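Local coordinates for protein bifunctional endo-1,4-beta-xylanase A (Neocallimastix patriciarum, PDB 2VG9) that probably hydrolyses internal beta-1,4-xylosidic bonds of xylan as an endo-acting family 11 glycoside hydrolase, at residues A[25-33]-A[41-49]; A[71-82]-A[206-217]. All blocks are in the same frame, centred on the assembly; numbering follows the deposited sequence.

Interaction 1 (A[25-33]-A[41-49]); sequences TNGGEGSMT and KAEWNAAVN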
# COMPACT_ATOMS: atom_id res chain seq x y z
N THR A 25 -1.46 10.55 -10.03
CA THR A 25 -2.89 10.60 -10.36
C THR A 25 -3.13 10.31 -11.83
O THR A 25 -2.26 10.48 -12.66
CB THR A 25 -3.58 11.94 -9.93
OG1 THR A 25 -5.01 11.78 -10.02
CG2 THR A 25 -3.10 13.10 -10.83
N ASN A 26 -4.31 9.78 -12.13
CA ASN A 26 -4.83 9.80 -13.47
C ASN A 26 -6.19 10.45 -13.35
O ASN A 26 -7.12 9.86 -12.77
CB ASN A 26 -4.99 8.40 -14.03
CG ASN A 26 -5.51 8.41 -15.45
OD1 ASN A 26 -4.75 8.60 -16.38
ND2 ASN A 26 -6.82 8.22 -15.61
N GLY A 27 -6.27 11.69 -13.80
CA GLY A 27 -7.54 12.38 -13.93
C GLY A 27 -8.02 13.16 -12.73
O GLY A 27 -9.07 13.79 -12.80
N GLY A 28 -7.27 13.10 -11.62
CA GLY A 28 -7.61 13.85 -10.43
C GLY A 28 -6.57 14.94 -10.19
O GLY A 28 -5.80 15.28 -11.08
N GLU A 29 -6.55 15.47 -8.97
CA GLU A 29 -5.51 16.38 -8.49
C GLU A 29 -5.27 16.06 -7.03
O GLU A 29 -6.14 15.47 -6.36
CB GLU A 29 -5.86 17.89 -8.66
CG GLU A 29 -6.71 18.51 -7.52
CD GLU A 29 -5.88 19.07 -6.32
OE1 GLU A 29 -4.75 19.61 -6.56
OE2 GLU A 29 -6.38 19.00 -5.14
N GLY A 30 -4.10 16.47 -6.53
CA GLY A 30 -3.76 16.20 -5.15
C GLY A 30 -2.34 16.64 -4.85
O GLY A 30 -1.64 17.16 -5.73
N SER A 31 -1.92 16.44 -3.61
CA SER A 31 -0.61 16.83 -3.20
C SER A 31 -0.17 15.99 -2.01
O SER A 31 -0.99 15.37 -1.34
CB SER A 31 -0.58 18.32 -2.88
OG SER A 31 -1.36 18.63 -1.74
N MET A 32 1.15 15.93 -1.83
CA MET A 32 1.75 15.33 -0.66
C MET A 32 2.68 16.36 -0.08
O MET A 32 3.43 16.99 -0.81
CB MET A 32 2.55 14.07 -1.03
CG MET A 32 3.34 13.47 0.17
SD MET A 32 4.41 12.05 -0.24
CE MET A 32 3.89 11.84 -1.90
N THR A 33 2.65 16.48 1.23
CA THR A 33 3.59 17.34 1.97
C THR A 33 4.41 16.42 2.83
O THR A 33 3.85 15.73 3.68
CB THR A 33 2.81 18.43 2.80
OG1 THR A 33 2.04 19.25 1.89
CG2 THR A 33 3.73 19.33 3.59
N LYS A 41 1.61 14.10 4.72
CA LYS A 41 0.20 14.42 4.69
C LYS A 41 -0.14 14.47 3.20
O LYS A 41 0.68 14.87 2.36
CB LYS A 41 0.00 15.78 5.33
CG LYS A 41 -1.45 16.27 5.44
CD LYS A 41 -1.47 17.74 5.95
CE LYS A 41 -2.90 18.16 6.37
NZ LYS A 41 -2.94 19.49 7.11
N ALA A 42 -1.35 14.04 2.85
CA ALA A 42 -1.77 14.02 1.44
C ALA A 42 -3.23 14.40 1.37
O ALA A 42 -3.99 14.20 2.33
CB ALA A 42 -1.55 12.68 0.85
N GLU A 43 -3.62 14.92 0.21
CA GLU A 43 -4.97 15.36 -0.00
C GLU A 43 -5.25 15.14 -1.47
O GLU A 43 -4.37 15.30 -2.31
CB GLU A 43 -5.18 16.82 0.47
CG GLU A 43 -4.25 17.91 -0.13
CD GLU A 43 -4.73 18.46 -1.49
OE1 GLU A 43 -3.88 18.93 -2.30
OE2 GLU A 43 -5.96 18.42 -1.75
N TRP A 44 -6.46 14.71 -1.79
CA TRP A 44 -6.80 14.44 -3.16
C TRP A 44 -8.20 14.92 -3.47
O TRP A 44 -9.06 14.93 -2.61
CB TRP A 44 -6.59 12.96 -3.52
CG TRP A 44 -7.46 11.93 -2.80
CD1 TRP A 44 -8.59 11.33 -3.29
CD2 TRP A 44 -7.24 11.36 -1.50
NE1 TRP A 44 -9.09 10.45 -2.37
CE2 TRP A 44 -8.30 10.46 -1.26
CE3 TRP A 44 -6.27 11.57 -0.50
CZ2 TRP A 44 -8.42 9.74 -0.05
CZ3 TRP A 44 -6.39 10.84 0.71
CH2 TRP A 44 -7.46 9.95 0.91
N ASN A 45 -8.41 15.37 -4.70
CA ASN A 45 -9.75 15.58 -5.23
C ASN A 45 -9.76 14.81 -6.52
O ASN A 45 -9.19 15.29 -7.50
CB ASN A 45 -10.04 17.07 -5.51
CG ASN A 45 -10.27 17.88 -4.25
OD1 ASN A 45 -11.38 17.88 -3.69
ND2 ASN A 45 -9.22 18.57 -3.78
N ALA A 46 -10.36 13.62 -6.50
CA ALA A 46 -10.49 12.79 -7.70
C ALA A 46 -11.91 12.22 -7.82
O ALA A 46 -12.11 11.13 -8.37
CB ALA A 46 -9.45 11.67 -7.72
N ALA A 47 -12.89 12.95 -7.29
CA ALA A 47 -14.31 12.53 -7.35
C ALA A 47 -14.89 12.85 -8.74
O ALA A 47 -15.81 13.67 -8.91
CB ALA A 47 -15.12 13.15 -6.21
N VAL A 48 -14.30 12.19 -9.73
CA VAL A 48 -14.69 12.28 -11.14
C VAL A 48 -14.61 10.87 -11.74
O VAL A 48 -13.90 10.00 -11.21
CB VAL A 48 -13.74 13.25 -11.91
CG1 VAL A 48 -13.90 14.71 -11.43
CG2 VAL A 48 -12.26 12.80 -11.85
N ASN A 49 -15.36 10.63 -12.82
CA ASN A 49 -15.31 9.35 -13.49
C ASN A 49 -13.87 8.91 -13.72
O ASN A 49 -13.06 9.68 -14.23
CB ASN A 49 -16.05 9.38 -14.84
CG ASN A 49 -16.07 8.00 -15.50
OD1 ASN A 49 -16.56 7.04 -14.92
ND2 ASN A 49 -15.47 7.89 -16.69
O HOH W 1 -3.84 20.41 -4.29

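Interaction 2 (A[71-82]-A[206-217]); sequences DYIGLDYAATYK and VADVTLLDVYTT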
# COMPACT_ATOMS: atom_id res chain seq x y z
N ASP A 71 13.66 -11.78 9.39
CA ASP A 71 13.18 -12.35 10.65
C ASP A 71 12.00 -11.59 11.22
O ASP A 71 11.03 -12.20 11.68
CB ASP A 71 14.31 -12.41 11.69
CG ASP A 71 15.25 -13.60 11.46
OD1 ASP A 71 14.86 -14.59 10.80
OD2 ASP A 71 16.39 -13.54 11.95
N TYR A 72 12.09 -10.26 11.17
CA TYR A 72 11.05 -9.40 11.72
C TYR A 72 10.95 -8.14 10.87
O TYR A 72 11.97 -7.54 10.54
CB TYR A 72 11.34 -9.05 13.19
CG TYR A 72 10.17 -8.40 13.88
CD1 TYR A 72 9.25 -9.17 14.59
CD2 TYR A 72 9.97 -7.01 13.80
CE1 TYR A 72 8.16 -8.58 15.22
CE2 TYR A 72 8.88 -6.40 14.45
CZ TYR A 72 7.97 -7.19 15.14
OH TYR A 72 6.86 -6.63 15.76
N ILE A 73 9.73 -7.76 10.50
CA ILE A 73 9.51 -6.47 9.82
C ILE A 73 8.37 -5.81 10.59
O ILE A 73 7.28 -6.37 10.69
CB ILE A 73 9.18 -6.60 8.31
CG1 ILE A 73 10.27 -7.38 7.55
CG2 ILE A 73 8.92 -5.17 7.66
CD1 ILE A 73 9.87 -7.71 6.05
N GLY A 74 8.65 -4.65 11.18
CA GLY A 74 7.63 -3.89 11.91
C GLY A 74 7.24 -2.61 11.17
O GLY A 74 8.08 -1.98 10.50
N LEU A 75 5.96 -2.23 11.29
CA LEU A 75 5.51 -0.91 10.81
C LEU A 75 4.60 -0.32 11.88
O LEU A 75 3.62 -0.96 12.28
CB LEU A 75 4.81 -0.98 9.43
CG LEU A 75 4.34 0.35 8.76
CD1 LEU A 75 4.33 0.25 7.23
CD2 LEU A 75 2.92 0.77 9.21
N ASP A 76 4.93 0.89 12.32
CA ASP A 76 4.14 1.60 13.32
C ASP A 76 3.69 2.87 12.66
O ASP A 76 4.49 3.51 11.98
CB ASP A 76 4.99 1.93 14.54
CG ASP A 76 5.46 0.70 15.27
OD1 ASP A 76 4.63 -0.10 15.67
OD2 ASP A 76 6.68 0.53 15.45
N TYR A 77 2.43 3.22 12.82
CA TYR A 77 1.87 4.39 12.15
C TYR A 77 0.81 5.06 13.03
O TYR A 77 0.19 4.42 13.90
CB TYR A 77 1.31 4.00 10.75
CG TYR A 77 -0.02 3.24 10.81
CD1 TYR A 77 -1.23 3.87 10.47
CD2 TYR A 77 -0.05 1.90 11.22
CE1 TYR A 77 -2.48 3.16 10.56
CE2 TYR A 77 -1.27 1.18 11.31
CZ TYR A 77 -2.47 1.83 10.99
OH TYR A 77 -3.61 1.11 11.09
N ALA A 78 0.63 6.37 12.85
CA ALA A 78 -0.55 7.08 13.38
C ALA A 78 -0.96 8.12 12.33
O ALA A 78 -0.09 8.87 11.84
CB ALA A 78 -0.25 7.75 14.74
N ALA A 79 -2.25 8.15 12.02
CA ALA A 79 -2.84 8.98 10.97
C ALA A 79 -4.26 9.45 11.32
O ALA A 79 -4.95 8.83 12.12
CB ALA A 79 -2.89 8.22 9.63
N THR A 80 -4.68 10.55 10.71
CA THR A 80 -6.10 10.86 10.52
C THR A 80 -6.34 10.65 9.03
O THR A 80 -5.47 10.91 8.20
CB THR A 80 -6.49 12.30 10.96
OG1 THR A 80 -5.64 13.22 10.31
CG2 THR A 80 -6.30 12.47 12.47
N TYR A 81 -7.49 10.08 8.69
CA TYR A 81 -7.79 9.70 7.33
C TYR A 81 -9.30 9.83 7.17
O TYR A 81 -10.05 9.34 8.00
CB TYR A 81 -7.28 8.28 7.07
CG TYR A 81 -7.99 7.50 6.00
CD1 TYR A 81 -8.00 7.93 4.67
CD2 TYR A 81 -8.61 6.30 6.30
CE1 TYR A 81 -8.64 7.17 3.67
CE2 TYR A 81 -9.24 5.54 5.33
CZ TYR A 81 -9.27 5.98 4.03
OH TYR A 81 -9.91 5.21 3.10
N LYS A 82 -9.72 10.52 6.11
CA LYS A 82 -11.10 10.87 5.90
C LYS A 82 -11.34 10.90 4.38
O LYS A 82 -10.51 11.42 3.63
CB LYS A 82 -11.33 12.27 6.51
CG LYS A 82 -12.75 12.81 6.49
CD LYS A 82 -12.91 14.04 7.45
CE LYS A 82 -12.90 13.63 8.98
NZ LYS A 82 -13.21 14.78 10.00
N VAL A 206 -8.39 13.18 2.61
CA VAL A 206 -7.13 13.57 3.25
C VAL A 206 -6.60 12.42 4.10
O VAL A 206 -7.36 11.63 4.65
CB VAL A 206 -7.25 14.85 4.18
CG1 VAL A 206 -7.56 16.11 3.39
CG2 VAL A 206 -8.35 14.65 5.26
N ALA A 207 -5.27 12.33 4.21
CA ALA A 207 -4.62 11.38 5.09
C ALA A 207 -3.47 12.15 5.65
O ALA A 207 -2.58 12.58 4.90
CB ALA A 207 -4.10 10.16 4.32
N ASP A 208 -3.45 12.32 6.97
CA ASP A 208 -2.36 13.01 7.59
C ASP A 208 -1.62 12.00 8.45
O ASP A 208 -2.06 11.68 9.54
CB ASP A 208 -2.86 14.25 8.35
CG ASP A 208 -1.73 15.02 9.01
OD1 ASP A 208 -0.52 14.80 8.71
OD2 ASP A 208 -2.06 15.84 9.87
N VAL A 209 -0.49 11.49 7.91
CA VAL A 209 0.35 10.49 8.61
C VAL A 209 1.43 11.14 9.49
O VAL A 209 2.49 11.56 9.01
CB VAL A 209 0.93 9.44 7.59
CG1 VAL A 209 1.75 8.32 8.29
CG2 VAL A 209 -0.20 8.83 6.75
N THR A 210 1.17 11.19 10.80
CA THR A 210 1.99 11.96 11.70
C THR A 210 3.04 11.09 12.34
O THR A 210 4.01 11.61 12.87
CB THR A 210 1.16 12.65 12.78
OG1 THR A 210 0.37 11.65 13.47
CG2 THR A 210 0.24 13.70 12.16
N LEU A 211 2.84 9.78 12.28
CA LEU A 211 3.85 8.82 12.73
C LEU A 211 3.94 7.73 11.71
O LEU A 211 2.92 7.15 11.36
CB LEU A 211 3.43 8.19 14.07
CG LEU A 211 4.38 7.41 14.97
CD1 LEU A 211 3.60 7.05 16.29
CD2 LEU A 211 4.96 6.15 14.36
N LEU A 212 5.15 7.44 11.25
CA LEU A 212 5.38 6.29 10.38
C LEU A 212 6.78 5.78 10.58
O LEU A 212 7.74 6.50 10.32
CB LEU A 212 5.13 6.61 8.89
CG LEU A 212 5.31 5.43 7.94
CD1 LEU A 212 4.55 4.21 8.41
CD2 LEU A 212 4.86 5.84 6.51
N ASP A 213 6.90 4.55 11.03
CA ASP A 213 8.21 3.94 11.25
C ASP A 213 8.14 2.58 10.59
O ASP A 213 7.17 1.86 10.77
CB ASP A 213 8.48 3.77 12.74
CG ASP A 213 9.95 3.50 13.06
OD1 ASP A 213 10.81 3.54 12.17
OD2 ASP A 213 10.24 3.26 14.25
N VAL A 214 9.17 2.26 9.81
CA VAL A 214 9.28 0.94 9.16
C VAL A 214 10.67 0.43 9.51
O VAL A 214 11.65 1.16 9.37
CB VAL A 214 9.11 1.04 7.62
CG1 VAL A 214 9.03 -0.36 7.00
CG2 VAL A 214 7.86 1.83 7.25
N TYR A 215 10.76 -0.80 10.01
CA TYR A 215 12.06 -1.37 10.38
C TYR A 215 12.13 -2.91 10.21
O TYR A 215 11.10 -3.61 10.14
CB TYR A 215 12.40 -0.98 11.82
CG TYR A 215 11.46 -1.58 12.87
CD1 TYR A 215 11.76 -2.81 13.48
CD2 TYR A 215 10.28 -0.93 13.23
CE1 TYR A 215 10.92 -3.39 14.40
CE2 TYR A 215 9.42 -1.49 14.19
CZ TYR A 215 9.75 -2.72 14.76
OH TYR A 215 8.94 -3.31 15.69
N THR A 216 13.36 -3.44 10.17
CA THR A 216 13.60 -4.89 10.20
C THR A 216 14.65 -5.22 11.22
O THR A 216 15.65 -4.51 11.32
CB THR A 216 14.25 -5.44 8.93
OG1 THR A 216 14.13 -4.52 7.84
CG2 THR A 216 13.71 -6.81 8.59
N THR A 217 14.44 -6.33 11.93
CA THR A 217 15.42 -6.84 12.91
C THR A 217 15.73 -8.31 12.60
O THR A 217 15.09 -8.93 11.71
CB THR A 217 14.88 -6.75 14.34
OG1 THR A 217 13.80 -7.68 14.47
CG2 THR A 217 14.35 -5.37 14.66
O HOH W 2 -2.89 12.92 11.92

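Interaction 1 (A[25-33]-A[41-49])
Glu43 reaches across to Ser31 and Glu29 on the neighbouring strand. Its CB leaves the face of the sheet that also carries Glu29, Ser31 and Asn45; CG, set between the backbone N and carbonyl carbon (chi1 56°), swings over to 3.4 Å from Ser31 OG, and a second bend at chi2 turns the carboxylate along the strands, its CD also 3.4 Å from Ser31 OG. OE1 accepts the Ser31 OG proton on its anti lone pair at 2.6 Å, while OE2 comes within 3.5 Å of Glu29 OE2. These like charges are bridged by water 1, which donates to Glu43 OE1 and, at 2.6 Å, to Glu29 OE1; the proximity probably raises the pKa of one carboxylate. Glu29 OE2 also takes a nearly straight bond (165°) from Asn45 ND2, again on an anti lone pair, with carboxylate and amide almost coplanar. A lysine at Glu43 would probably leave the Ser31 hydroxyl without its acceptor and water 1 with a single carboxylate to hold.

The two strands, 29-33 and 41-45, are the antiparallel arms of a beta hairpin in the jelly roll of the family 11 xylanases. Backbone bonds link Glu29 with Asn45, Ser31 with Glu43 and Thr33 with Lys41. Gly30 faces Trp44 in a non-hydrogen-bonded pair, where a CB would strike Glu43 O, 3.0 Å from Gly30 CA. Small Ala42 sits beside Met32 on the inner face, where Trp44 stacks on Phe53. At the open end of the hairpin, Gly28 CA packs 3.9 Å from Ala46 CB.

Interaction 2 (A[71-82]-A[206-217])
Gly74 and Tyr215 exchange backbone hydrogen bonds, as do Asp76 and Asp213, Ala78 and Leu211, and Lys82 and Val206. The regular spacing is broken once: Ala78 O accepts from both Thr210 N, at 2.8 Å, and Leu211 N, at 3.1 Å. This is a classic beta bulge within the long, antiparallel strands 73-82 and 206-216 of the GH11 jelly roll, and beyond it Thr80 pairs with Asp208. Water 2 donates to Asp208 O and lies 3.2 Å from Thr80 OG1.

Aromatic contacts gather near the C-terminus. Tyr215, with CG between backbone N and carbonyl carbon (chi1 65°), lays its ring over Gly74, whose CA makes a CH-pi contact 3.9 Å from the ring centroid; any CB there would run into the ring. Asp76 OD2 meets the ring edge in plane, 3.6 Å from Tyr215 CE2. The near-parallel Tyr72 ring barely overlaps it, Tyr72 CE2 lying 3.3 Å from Tyr215 OH and near CE1.

Apolar packing fills the opposite, inward face. Branched side chains suit it: Leu212 CD1 wedges 3.9 Å from Leu75 CG and also touches Tyr77 CB, while Val214 CG2 meets Leu75 CD1. Tyr77 and Tyr81 send their hydroxyls farther, to Glu116 and Ser91.

Overall arrangement
Interactions 1 and 2 lie in one antiparallel sheet of the jelly roll, their centres about 21 Å apart. Strand 40-45 of interaction 1 is the neighbour of strand 203-216 of interaction 2, joined by a probable hydrogen bond from Ala42 N to Ala207 O (2.8 Å) and by packing of Lys41 on Asp208. These are among the sheet's four inner strands, ordered 29-34, 40-45, 203-216, 73-86 and flanked by 2-5 and 169-173. Along the chain, the local hairpin of interaction 1 is complete before interaction 2 begins, and the latter brings together segments separated by 123 residues. The C-terminal strand is inserted between an early hairpin and strand 73-86, tying distant parts of the sequence into one sheet.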